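PDB 1TPY: methoxy mycolic acid synthase 2 from Mycobacterium tuberculosis, which converts a double bond at the distal position of alpha mycolic acids into a cis cyclopropane ring, using S-adenosyl-L-methionine as the one-carbon donor. Local coordinates for residues Ile133-Ile136 / Gly137-Glu140. Numbering follows the deposited sequence.
With SAH (S-adenosyl-L-homocysteine), chain C; 16A (cetyl-trimethyl-ammonium), chain D.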
loop_
_atom_site.group_PDB
_atom_site.type_symbol
_atom_site.label_atom_id
_atom_site.label_comp_id
_atom_site.label_asym_id
_atom_site.label_seq_id
_atom_site.Cartn_x
_atom_site.Cartn_y
_atom_site.Cartn_z
ATOM N N ILE A 133 6.974 12.510 0.054
ATOM C CA ILE A 133 5.863 11.666 -0.341
ATOM C C ILE A 133 6.077 10.226 0.089
ATOM O O ILE A 133 7.162 9.665 -0.090
ATOM C CB ILE A 133 5.654 11.653 -1.877
ATOM C CG1 ILE A 133 5.379 13.063 -2.399
ATOM C CG2 ILE A 133 4.483 10.744 -2.230
ATOM C CD1 ILE A 133 5.477 13.165 -3.911
ATOM N N VAL A 134 5.043 9.642 0.681
ATOM C CA VAL A 134 5.089 8.247 1.068
ATOM C C VAL A 134 3.893 7.586 0.385
ATOM O O VAL A 134 2.802 8.158 0.318
ATOM C CB VAL A 134 4.982 8.049 2.600
ATOM C CG1 VAL A 134 3.668 8.588 3.118
ATOM C CG2 VAL A 134 5.120 6.573 2.932
ATOM N N SER A 135 4.112 6.405 -0.164
ATOM C CA SER A 135 3.040 5.675 -0.818
ATOM C C SER A 135 3.316 4.208 -0.574
ATOM O O SER A 135 4.308 3.659 -1.056
ATOM C CB SER A 135 3.006 5.961 -2.321
ATOM O OG SER A 135 1.871 5.345 -2.898
ATOM N N ILE A 136 2.427 3.582 0.179
ATOM C CA ILE A 136 2.574 2.188 0.536
ATOM C C ILE A 136 1.393 1.362 0.063
ATOM O O ILE A 136 0.263 1.583 0.492
ATOM C CB ILE A 136 2.699 2.060 2.069
ATOM C CG1 ILE A 136 3.884 2.900 2.552
ATOM C CG2 ILE A 136 2.847 0.600 2.470
ATOM C CD1 ILE A 136 3.910 3.117 4.045
ATOM N N GLY A 137 1.662 0.412 -0.829
ATOM C CA GLY A 137 0.613 -0.459 -1.329
ATOM C C GLY A 137 -0.439 0.193 -2.203
ATOM O O GLY A 137 -1.522 -0.357 -2.377
ATOM N N ALA A 138 -0.130 1.355 -2.765
ATOM C CA ALA A 138 -1.083 2.044 -3.626
ATOM C C ALA A 138 -0.701 1.895 -5.097
ATOM O O ALA A 138 -1.562 1.724 -5.957
ATOM C CB ALA A 138 -1.149 3.524 -3.255
ATOM N N PHE A 139 0.599 1.950 -5.363
ATOM C CA PHE A 139 1.156 1.857 -6.711
ATOM C C PHE A 139 0.584 0.723 -7.569
ATOM O O PHE A 139 0.334 0.904 -8.762
ATOM C CB PHE A 139 2.672 1.689 -6.616
ATOM C CG PHE A 139 3.403 1.981 -7.899
ATOM C CD1 PHE A 139 3.659 3.299 -8.285
ATOM C CD2 PHE A 139 3.863 0.943 -8.705
ATOM C CE1 PHE A 139 4.368 3.579 -9.457
ATOM C CE2 PHE A 139 4.574 1.212 -9.885
ATOM C CZ PHE A 139 4.829 2.535 -10.262
ATOM N N GLU A 140 0.403 -0.444 -6.953
ATOM C CA GLU A 140 -0.120 -1.623 -7.638
ATOM C C GLU A 140 -1.449 -1.344 -8.346
ATOM O O GLU A 140 -1.799 -2.021 -9.315
ATOM C CB GLU A 140 -0.296 -2.775 -6.640
ATOM C CG GLU A 140 0.973 -3.152 -5.865
ATOM C CD GLU A 140 1.135 -2.388 -4.553
ATOM O OE1 GLU A 140 0.899 -1.163 -4.531
ATOM O OE2 GLU A 140 1.511 -3.017 -3.543
HETATM N N SAH C . -1.195 3.056 2.336
HETATM C CA SAH C . -2.176 2.370 3.178
HETATM C CB SAH C . -3.337 1.775 2.340
HETATM C CG SAH C . -2.984 0.797 1.219
HETATM S SD SAH C . -4.438 0.169 0.335
HETATM C C SAH C . -1.512 1.264 3.998
HETATM O O SAH C . -0.329 0.972 3.742
HETATM O OXT SAH C . -2.182 0.690 4.877
HETATM C "C5'" SAH C . -4.291 0.988 -1.275
HETATM C "C4'" SAH C . -4.570 2.493 -1.145
HETATM O "O4'" SAH C . -4.133 3.250 -2.299
HETATM C "C3'" SAH C . -6.050 2.823 -0.959
HETATM O "O3'" SAH C . -6.179 3.842 0.049
HETATM C "C2'" SAH C . -6.473 3.317 -2.312
HETATM O "O2'" SAH C . -7.647 4.145 -2.231
HETATM C "C1'" SAH C . -5.242 4.041 -2.750
HETATM N N9 SAH C . -5.151 4.305 -4.246
HETATM C C8 SAH C . -5.235 3.471 -5.316
HETATM N N7 SAH C . -5.108 4.013 -6.485
HETATM C C5 SAH C . -4.916 5.361 -6.165
HETATM C C6 SAH C . -4.708 6.533 -6.941
HETATM N N6 SAH C . -4.660 6.516 -8.271
HETATM N N1 SAH C . -4.552 7.728 -6.278
HETATM C C2 SAH C . -4.600 7.756 -4.926
HETATM N N3 SAH C . -4.791 6.722 -4.091
HETATM C C4 SAH C . -4.942 5.541 -4.791
HETATM C C1 16A D . -1.965 -8.644 0.181
HETATM C C2 16A D . -2.176 -8.476 -1.323
HETATM C C3 16A D . -1.196 -9.366 -2.104
HETATM C C4 16A D . -1.319 -9.305 -3.620
HETATM C C5 16A D . -0.279 -10.247 -4.250
HETATM C C6 16A D . -0.274 -10.298 -5.786
HETATM C C7 16A D . -1.525 -10.846 -6.516
HETATM C C8 16A D . -1.719 -10.471 -8.006
HETATM C C9 16A D . -1.615 -8.972 -8.378
HETATM C C10 16A D . -2.682 -8.032 -7.770
HETATM C C11 16A D . -2.327 -6.524 -7.745
HETATM C C12 16A D . -3.159 -5.671 -6.775
HETATM C C13 16A D . -2.396 -5.359 -5.482
HETATM C C14 16A D . -3.268 -4.594 -4.489
HETATM C C15 16A D . -2.516 -4.573 -3.147
HETATM C C16 16A D . -3.444 -3.941 -2.090
HETATM N N1 16A D . -3.149 -3.747 -0.605
HETATM C C17 16A D . -3.986 -3.257 0.324
HETATM C C18 16A D . -2.659 -5.037 0.016
HETATM C C19 16A D . -1.980 -2.796 -0.471
HETATM O O HOH W 1 2.464 2.605 -3.155
#
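S135 meets A138 where strand 132-136, a parallel strand in the middle of the Rossmann-like methyltransferase sheet, ends and the chain turns into helix 139-142 beside the bound S-adenosylhomocysteine. The S135 hydroxyl lies anti to its own backbone N (chi1 -174°), which brings OG alongside the methyl of A138, 3.5 Å from CB. OG also hydrogen-bonds to the carbonyl of I71 on the adjacent strand. A water donates to S135 OG at 2.8 Å and accepts from A138 N at 2.9 Å, so it bridges the turn, across which the two segments make no direct hydrogen bond. The ligand ribose also approaches A138, with O4' 3.1 Å from CB, leaving the methyl between the sugar oxygen and the serine hydroxyl. I136 holds the amino acid end of the ligand by its carbonyl O, 2.8 Å from the ligand N, while its CG2 methyl lies 3.4 Å from the carboxylate O. G137, with phi 68° and no side chain, turns its O to within 3.1 Å of C19, a methyl of the cetyl-trimethyl-ammonium head. Further on, CB of E140 lies against the cetyl chain near that head, 3.5 Å from C13.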